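PDB 3LOT: 3-keto-5-aminohexanoate cleavage protein from Archaeoglobus fulgidus, which probably cleaves 3-keto-5-aminohexanoate or a related beta-keto acid, as a zinc-dependent enzyme of the beta-keto acid cleavage family. Local coordinates for residues 193-205 with 227-239. Numbering follows the deposited sequence.
Sequences LEPPLRLQFIHGI and IGRENYTWSLVGA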
ATOM      1  N   LEU D 193       8.707  26.626   4.764  1.00 17.30           N
ATOM      2  CA  LEU D 193       8.627  25.891   6.015  1.00 17.60           C
ATOM      3  C   LEU D 193      10.026  25.389   6.370  1.00 18.04           C
ATOM      4  O   LEU D 193      10.697  24.772   5.553  1.00 18.94           O
ATOM      5  CB  LEU D 193       7.632  24.739   5.848  1.00 16.55           C
ATOM      6  CG  LEU D 193       6.200  25.155   5.499  1.00 15.98           C
ATOM      7  CD1 LEU D 193       5.290  23.911   5.243  1.00 16.36           C
ATOM      8  CD2 LEU D 193       5.585  26.066   6.609  1.00 12.96           C
ATOM      9  N   GLU D 194      10.461  25.618   7.593  1.00 18.84           N
ATOM     10  CA  GLU D 194      11.808  25.243   7.994  1.00 19.53           C
ATOM     11  C   GLU D 194      11.847  23.849   8.631  1.00 19.31           C
ATOM     12  O   GLU D 194      11.087  23.556   9.562  1.00 18.03           O
ATOM     13  CB  GLU D 194      12.367  26.282   8.985  1.00 19.73           C
ATOM     14  CG  GLU D 194      13.855  26.222   9.153  1.00 24.27           C
ATOM     15  CD  GLU D 194      14.659  26.461   7.840  1.00 30.84           C
ATOM     16  OE1 GLU D 194      14.097  27.009   6.847  1.00 32.92           O
ATOM     17  OE2 GLU D 194      15.877  26.099   7.808  1.00 33.18           O
ATOM     18  N   PRO D 195      12.772  23.001   8.169  1.00 18.75           N
ATOM     19  CA  PRO D 195      12.848  21.662   8.711  1.00 18.87           C
ATOM     20  C   PRO D 195      13.543  21.680  10.054  1.00 17.96           C
ATOM     21  O   PRO D 195      14.233  22.619  10.337  1.00 18.13           O
ATOM     22  CB  PRO D 195      13.724  20.941   7.701  1.00 19.07           C
ATOM     23  CG  PRO D 195      14.644  21.949   7.257  1.00 19.50           C
ATOM     24  CD  PRO D 195      13.804  23.213   7.159  1.00 18.94           C
ATOM     25  N   PRO D 196      13.344  20.657  10.880  1.00 17.49           N
ATOM     26  CA  PRO D 196      12.428  19.531  10.686  1.00 17.46           C
ATOM     27  C   PRO D 196      10.980  19.948  10.891  1.00 16.60           C
ATOM     28  O   PRO D 196      10.647  20.668  11.826  1.00 16.01           O
ATOM     29  CB  PRO D 196      12.829  18.548  11.789  1.00 17.83           C
ATOM     30  CG  PRO D 196      13.593  19.330  12.749  1.00 18.81           C
ATOM     31  CD  PRO D 196      14.156  20.513  12.094  1.00 18.59           C
ATOM     32  N   LEU D 197      10.132  19.490  10.002  1.00 16.30           N
ATOM     33  CA  LEU D 197       8.745  19.840  10.050  1.00 15.12           C
ATOM     34  C   LEU D 197       8.052  19.010  11.131  1.00 14.62           C
ATOM     35  O   LEU D 197       8.493  17.918  11.486  1.00 14.04           O
ATOM     36  CB  LEU D 197       8.084  19.571   8.701  1.00 15.53           C
ATOM     37  CG  LEU D 197       8.773  20.135   7.441  1.00 16.46           C
ATOM     38  CD1 LEU D 197       7.946  19.734   6.243  1.00 12.99           C
ATOM     39  CD2 LEU D 197       8.959  21.633   7.493  1.00 13.98           C
ATOM     40  N   ARG D 198       6.985  19.568  11.665  1.00 13.68           N
ATOM     41  CA  ARG D 198       6.087  18.859  12.559  1.00 14.53           C
ATOM     42  C   ARG D 198       4.746  18.729  11.884  1.00 13.22           C
ATOM     43  O   ARG D 198       4.077  19.724  11.679  1.00 12.67           O
ATOM     44  CB  ARG D 198       5.961  19.627  13.872  1.00 14.03           C
ATOM     45  CG  ARG D 198       5.029  18.981  14.906  1.00 17.09           C
ATOM     46  CD  ARG D 198       5.398  17.578  15.238  1.00 18.57           C
ATOM     47  NE  ARG D 198       4.640  17.116  16.404  1.00 18.86           N
ATOM     48  CZ  ARG D 198       4.794  15.926  16.995  1.00 17.72           C
ATOM     49  NH1 ARG D 198       5.693  15.081  16.566  1.00 14.41           N
ATOM     50  NH2 ARG D 198       4.041  15.585  18.043  1.00 17.85           N
ATOM     51  N   LEU D 199       4.333  17.496  11.591  1.00 13.67           N
ATOM     52  CA  LEU D 199       3.050  17.233  10.920  1.00 14.00           C
ATOM     53  C   LEU D 199       2.073  16.551  11.866  1.00 13.54           C
ATOM     54  O   LEU D 199       2.440  15.725  12.688  1.00 12.58           O
ATOM     55  CB  LEU D 199       3.200  16.292   9.680  1.00 13.70           C
ATOM     56  CG  LEU D 199       4.205  16.478   8.530  1.00 18.16           C
ATOM     57  CD1 LEU D 199       3.659  15.947   7.170  1.00 18.64           C
ATOM     58  CD2 LEU D 199       4.656  17.878   8.378  1.00 16.15           C
ATOM     59  N   GLN D 200       0.802  16.834  11.689  1.00 14.15           N
ATOM     60  CA  GLN D 200      -0.209  16.098  12.366  1.00 14.63           C
ATOM     61  C   GLN D 200      -1.230  15.590  11.351  1.00 14.88           C
ATOM     62  O   GLN D 200      -1.743  16.340  10.519  1.00 16.42           O
ATOM     63  CB  GLN D 200      -0.836  16.982  13.394  1.00 15.11           C
ATOM     64  CG  GLN D 200      -1.941  16.337  14.211  1.00 17.44           C
ATOM     65  CD  GLN D 200      -1.829  16.767  15.633  1.00 21.78           C
ATOM     66  OE1 GLN D 200      -1.521  15.970  16.499  1.00 18.68           O
ATOM     67  NE2 GLN D 200      -1.992  18.067  15.871  1.00 28.79           N
ATOM     68  N   PHE D 201      -1.479  14.307  11.400  1.00 13.45           N
ATOM     69  CA  PHE D 201      -2.359  13.667  10.460  1.00 13.25           C
ATOM     70  C   PHE D 201      -3.713  13.569  11.155  1.00 13.08           C
ATOM     71  O   PHE D 201      -3.765  13.054  12.277  1.00 14.25           O
ATOM     72  CB  PHE D 201      -1.844  12.280  10.140  1.00 13.22           C
ATOM     73  CG  PHE D 201      -0.450  12.241   9.541  1.00 14.72           C
ATOM     74  CD1 PHE D 201      -0.006  13.206   8.677  1.00 13.61           C
ATOM     75  CD2 PHE D 201       0.380  11.150   9.787  1.00 15.04           C
ATOM     76  CE1 PHE D 201       1.250  13.099   8.089  1.00 14.05           C
ATOM     77  CE2 PHE D 201       1.639  11.068   9.203  1.00 14.45           C
ATOM     78  CZ  PHE D 201       2.067  12.048   8.372  1.00 13.75           C
ATOM     79  N   ILE D 202      -4.769  14.119  10.546  1.00 12.16           N
ATOM     80  CA  ILE D 202      -6.109  14.169  11.162  1.00 12.12           C
ATOM     81  C   ILE D 202      -7.092  13.325  10.348  1.00 11.93           C
ATOM     82  O   ILE D 202      -7.344  13.580   9.158  1.00 12.38           O
ATOM     83  CB  ILE D 202      -6.619  15.593  11.315  1.00 13.32           C
ATOM     84  CG1 ILE D 202      -5.548  16.448  12.078  1.00 14.99           C
ATOM     85  CG2 ILE D 202      -7.966  15.613  12.072  1.00 11.54           C
ATOM     86  CD1 ILE D 202      -6.049  17.800  12.634  1.00 17.47           C
ATOM     87  N   HIS D 203      -7.644  12.322  10.998  1.00 11.37           N
ATOM     88  CA  HIS D 203      -8.444  11.292  10.320  1.00 11.30           C
ATOM     89  C   HIS D 203      -9.873  11.334  10.789  1.00 12.13           C
ATOM     90  O   HIS D 203     -10.132  11.324  11.994  1.00 12.87           O
ATOM     91  CB  HIS D 203      -7.806   9.905  10.581  1.00 11.08           C
ATOM     92  CG  HIS D 203      -6.518   9.694   9.826  1.00 10.63           C
ATOM     93  ND1 HIS D 203      -6.452   8.990   8.638  1.00  8.12           N
ATOM     94  CD2 HIS D 203      -5.258  10.129  10.073  1.00 10.48           C
ATOM     95  CE1 HIS D 203      -5.206   8.984   8.200  1.00  9.99           C
ATOM     96  NE2 HIS D 203      -4.461   9.687   9.041  1.00 13.05           N
ATOM     97  N   GLY D 204     -10.793  11.354   9.837  1.00 11.90           N
ATOM     98  CA  GLY D 204     -12.200  11.159  10.095  1.00 11.87           C
ATOM     99  C   GLY D 204     -13.068  12.395   9.934  1.00 11.39           C
ATOM    100  O   GLY D 204     -14.204  12.385  10.350  1.00 12.22           O
ATOM    101  N   ILE D 205     -12.554  13.481   9.388  1.00 11.95           N
ATOM    102  CA  ILE D 205     -13.370  14.655   9.126  1.00 11.89           C
ATOM    103  C   ILE D 205     -14.147  14.448   7.818  1.00 12.46           C
ATOM    104  O   ILE D 205     -13.612  13.909   6.831  1.00 11.38           O
ATOM    105  CB  ILE D 205     -12.541  15.966   9.057  1.00 11.63           C
ATOM    106  CG1 ILE D 205     -11.818  16.218  10.381  1.00 12.97           C
ATOM    107  CG2 ILE D 205     -13.433  17.164   8.692  1.00 13.16           C
ATOM    108  CD1 ILE D 205     -12.677  16.265  11.588  1.00 13.24           C
ATOM    109  N   ILE D 227       8.830  14.181   1.658  1.00 14.52           N
ATOM    110  CA  ILE D 227       9.496  15.099   2.609  1.00 15.51           C
ATOM    111  C   ILE D 227      10.824  14.517   3.062  1.00 15.68           C
ATOM    112  O   ILE D 227      11.835  15.212   3.049  1.00 16.23           O
ATOM    113  CB  ILE D 227       8.555  15.453   3.797  1.00 15.78           C
ATOM    114  CG1 ILE D 227       7.387  16.316   3.260  1.00 15.76           C
ATOM    115  CG2 ILE D 227       9.328  16.104   4.945  1.00 17.11           C
ATOM    116  CD1 ILE D 227       6.140  16.339   4.143  1.00 12.37           C
ATOM    117  N   GLY D 228      10.813  13.214   3.304  1.00 16.66           N
ATOM    118  CA  GLY D 228      11.957  12.454   3.744  1.00 17.25           C
ATOM    119  C   GLY D 228      11.846  12.223   5.230  1.00 17.58           C
ATOM    120  O   GLY D 228      11.646  13.175   5.996  1.00 16.93           O
ATOM    121  N   ARG D 229      12.020  10.975   5.633  1.00 18.29           N
ATOM    122  CA  ARG D 229      11.905  10.577   7.033  1.00 20.04           C
ATOM    123  C   ARG D 229      12.739  11.451   7.976  1.00 20.32           C
ATOM    124  O   ARG D 229      12.284  11.828   9.059  1.00 21.03           O
ATOM    125  CB  ARG D 229      12.384   9.145   7.189  1.00 21.15           C
ATOM    126  CG  ARG D 229      11.523   8.079   6.525  1.00 25.51           C
ATOM    127  CD  ARG D 229      12.271   6.734   6.550  1.00 31.37           C
ATOM    128  NE  ARG D 229      11.403   5.550   6.360  1.00 35.73           N
ATOM    129  CZ  ARG D 229      10.937   5.094   5.186  1.00 40.68           C
ATOM    130  NH1 ARG D 229      11.196   5.733   4.039  1.00 41.93           N
ATOM    131  NH2 ARG D 229      10.175   3.984   5.152  1.00 42.44           N
ATOM    132  N   GLU D 230      13.955  11.788   7.548  1.00 20.05           N
ATOM    133  CA  GLU D 230      14.890  12.514   8.403  1.00 20.02           C
ATOM    134  C   GLU D 230      14.430  13.984   8.554  1.00 20.20           C
ATOM    135  O   GLU D 230      14.909  14.669   9.440  1.00 19.42           O
ATOM    136  CB  GLU D 230      16.345  12.373   7.877  1.00 20.25           C
ATOM    137  N   ASN D 231      13.439  14.428   7.753  1.00 18.69           N
ATOM    138  CA  ASN D 231      13.054  15.831   7.730  1.00 18.18           C
ATOM    139  C   ASN D 231      11.772  16.173   8.501  1.00 17.68           C
ATOM    140  O   ASN D 231      11.397  17.331   8.547  1.00 17.14           O
ATOM    141  CB  ASN D 231      12.947  16.322   6.282  1.00 18.01           C
ATOM    142  CG  ASN D 231      14.280  16.333   5.560  1.00 20.63           C
ATOM    143  OD1 ASN D 231      14.357  16.054   4.357  1.00 24.29           O
ATOM    144  ND2 ASN D 231      15.321  16.652   6.268  1.00 17.09           N
ATOM    145  N   TYR D 232      11.089  15.199   9.119  1.00 17.37           N
ATOM    146  CA  TYR D 232       9.865  15.531   9.879  1.00 16.76           C
ATOM    147  C   TYR D 232       9.616  14.602  11.052  1.00 17.06           C
ATOM    148  O   TYR D 232      10.179  13.522  11.113  1.00 17.69           O
ATOM    149  CB  TYR D 232       8.627  15.567   8.985  1.00 16.45           C
ATOM    150  CG  TYR D 232       8.041  14.207   8.663  1.00 14.89           C
ATOM    151  CD1 TYR D 232       8.685  13.335   7.771  1.00 13.59           C
ATOM    152  CD2 TYR D 232       6.842  13.798   9.215  1.00 15.27           C
ATOM    153  CE1 TYR D 232       8.148  12.106   7.465  1.00 15.73           C
ATOM    154  CE2 TYR D 232       6.290  12.542   8.914  1.00 15.63           C
ATOM    155  CZ  TYR D 232       6.953  11.701   8.041  1.00 13.80           C
ATOM    156  OH  TYR D 232       6.454  10.454   7.745  1.00 15.73           O
ATOM    157  N   THR D 233       8.793  15.069  11.996  1.00 16.92           N
ATOM    158  CA  THR D 233       8.156  14.202  12.990  1.00 16.63           C
ATOM    159  C   THR D 233       6.629  14.366  12.852  1.00 15.39           C
ATOM    160  O   THR D 233       6.140  15.333  12.252  1.00 15.81           O
ATOM    161  CB  THR D 233       8.627  14.481  14.442  1.00 16.70           C
ATOM    162  OG1 THR D 233       8.073  15.717  14.913  1.00 19.38           O
ATOM    163  CG2 THR D 233      10.155  14.513  14.530  1.00 17.71           C
ATOM    164  N   TRP D 234       5.881  13.414  13.381  1.00 15.20           N
ATOM    165  CA  TRP D 234       4.428  13.415  13.184  1.00 14.38           C
ATOM    166  C   TRP D 234       3.644  12.910  14.383  1.00 13.68           C
ATOM    167  O   TRP D 234       4.124  12.113  15.185  1.00 12.19           O
ATOM    168  CB  TRP D 234       4.041  12.608  11.943  1.00 14.52           C
ATOM    169  CG  TRP D 234       4.392  11.143  12.021  1.00 12.17           C
ATOM    170  CD1 TRP D 234       5.621  10.580  11.849  1.00 11.73           C
ATOM    171  CD2 TRP D 234       3.485  10.063  12.261  1.00 12.05           C
ATOM    172  NE1 TRP D 234       5.542   9.208  12.003  1.00 12.22           N
ATOM    173  CE2 TRP D 234       4.235   8.868  12.231  1.00 13.69           C
ATOM    174  CE3 TRP D 234       2.128   9.994  12.500  1.00 12.13           C
ATOM    175  CZ2 TRP D 234       3.663   7.620  12.471  1.00 11.85           C
ATOM    176  CZ3 TRP D 234       1.546   8.760  12.658  1.00 12.18           C
ATOM    177  CH2 TRP D 234       2.332   7.580  12.666  1.00 10.90           C
ATOM    178  N   SER D 235       2.428  13.423  14.469  1.00 13.10           N
ATOM    179  CA  SER D 235       1.419  13.014  15.423  1.00 13.97           C
ATOM    180  C   SER D 235       0.182  12.678  14.631  1.00 14.00           C
ATOM    181  O   SER D 235       0.057  12.994  13.435  1.00 14.20           O
ATOM    182  CB  SER D 235       1.136  14.184  16.392  1.00 14.62           C
ATOM    183  OG  SER D 235       0.193  13.846  17.412  1.00 16.82           O
ATOM    184  N   LEU D 236      -0.773  12.073  15.290  1.00 13.77           N
ATOM    185  CA  LEU D 236      -2.034  11.685  14.666  1.00 13.86           C
ATOM    186  C   LEU D 236      -3.228  11.907  15.595  1.00 13.76           C
ATOM    187  O   LEU D 236      -3.079  11.809  16.834  1.00 13.74           O
ATOM    188  CB  LEU D 236      -1.967  10.232  14.261  1.00 14.43           C
ATOM    189  CG  LEU D 236      -3.222   9.538  13.704  1.00 12.71           C
ATOM    190  CD1 LEU D 236      -2.835   8.451  12.691  1.00 14.35           C
ATOM    191  CD2 LEU D 236      -4.095   9.006  14.838  1.00 13.19           C
ATOM    192  N   VAL D 237      -4.360  12.250  14.972  1.00 13.38           N
ATOM    193  CA  VAL D 237      -5.694  12.372  15.561  1.00 12.73           C
ATOM    194  C   VAL D 237      -6.637  11.392  14.866  1.00 13.44           C
ATOM    195  O   VAL D 237      -6.801  11.431  13.635  1.00 13.68           O
ATOM    196  CB  VAL D 237      -6.306  13.756  15.311  1.00 13.49           C
ATOM    197  CG1 VAL D 237      -7.756  13.816  15.872  1.00 12.92           C
ATOM    198  CG2 VAL D 237      -5.421  14.856  15.923  1.00 13.10           C
ATOM    199  N   GLY D 238      -7.246  10.506  15.639  1.00 12.56           N
ATOM    200  CA  GLY D 238      -8.426   9.771  15.206  1.00 13.81           C
ATOM    201  C   GLY D 238      -9.700  10.402  15.775  1.00 14.12           C
ATOM    202  O   GLY D 238      -9.807  10.566  16.968  1.00 15.74           O
ATOM    203  N   ALA D 239     -10.644  10.787  14.919  1.00 13.79           N
ATOM    204  CA  ALA D 239     -11.896  11.412  15.368  1.00 13.65           C
ATOM    205  C   ALA D 239     -12.777  10.384  16.054  1.00 13.85           C
ATOM    206  O   ALA D 239     -12.830   9.219  15.658  1.00 15.59           O
ATOM    207  CB  ALA D 239     -12.653  12.044  14.166  1.00 13.00           C
TER
HETATM  208  O   HOH W   1       9.332  18.093  14.232  1.00 15.50           O
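Strands 197-203 and 232-238 pair in parallel as neighbouring staves of the TIM barrel, the two beta arms of a beta-alpha-beta unit whose crossover is helix 213-226. Eight backbone hydrogen bonds run from Leu197 N to Asn231 O at one end to Ala239 N to His203 O at the other.

The face carrying Arg198, Gln200, Thr233 and Ser235 looks into the barrel, where polar groups need partners. With CG anti to the backbone N (chi1 180°) and the chain bent at chi2, Arg198 reaches across its neighbour strand: NH1 donates to Thr233 OG1 (3.0 Å), which sits near the edge of the guanidinium, while Ser235 CB lies over one face, 3.6 Å from NH2. NH1 also forms a salt bridge with Asp256, so a leucine here would probably leave Asp256 without this positive partner and Thr233 OG1 without this donor. A water bridges Thr233 OG1 and Leu197 O. Ser235, small enough to fit beneath the arginine, gives its OG proton to Gln200 OE1 (2.9 Å); Gln200 NE2 bonds Glu174. Farther along, Ile202 CG2 packs on Val237 CB (4.1 Å), with the Ile202 side chain about 7 Å from the zinc ion.

Leu197, Leu199, Phe201, Tyr232 and Trp234 make the other face, turned toward the surrounding helices, largely apolar; such large side chains suit strand-to-helix packing. Phe201 CE2 lies over one face of the Trp234 indole, toward its rim, with Phe201 CD2 3.4 Å from Trp234 CE3; the Phe201 ring and the six-membered ring of Trp234 are inclined by 30° and barely overlap. Leu199 CG meets Tyr232 CD2 (3.8 Å) at about a right angle, and Leu199 CD1 meets Ile227 CD1 tip to tip.

Helix 213-226 packs on His203, Tyr232 and Leu236, helix 178-189 covers Phe201 and Ile227, and strands 170-175 and 256-259 flank the pair, continuing the barrel.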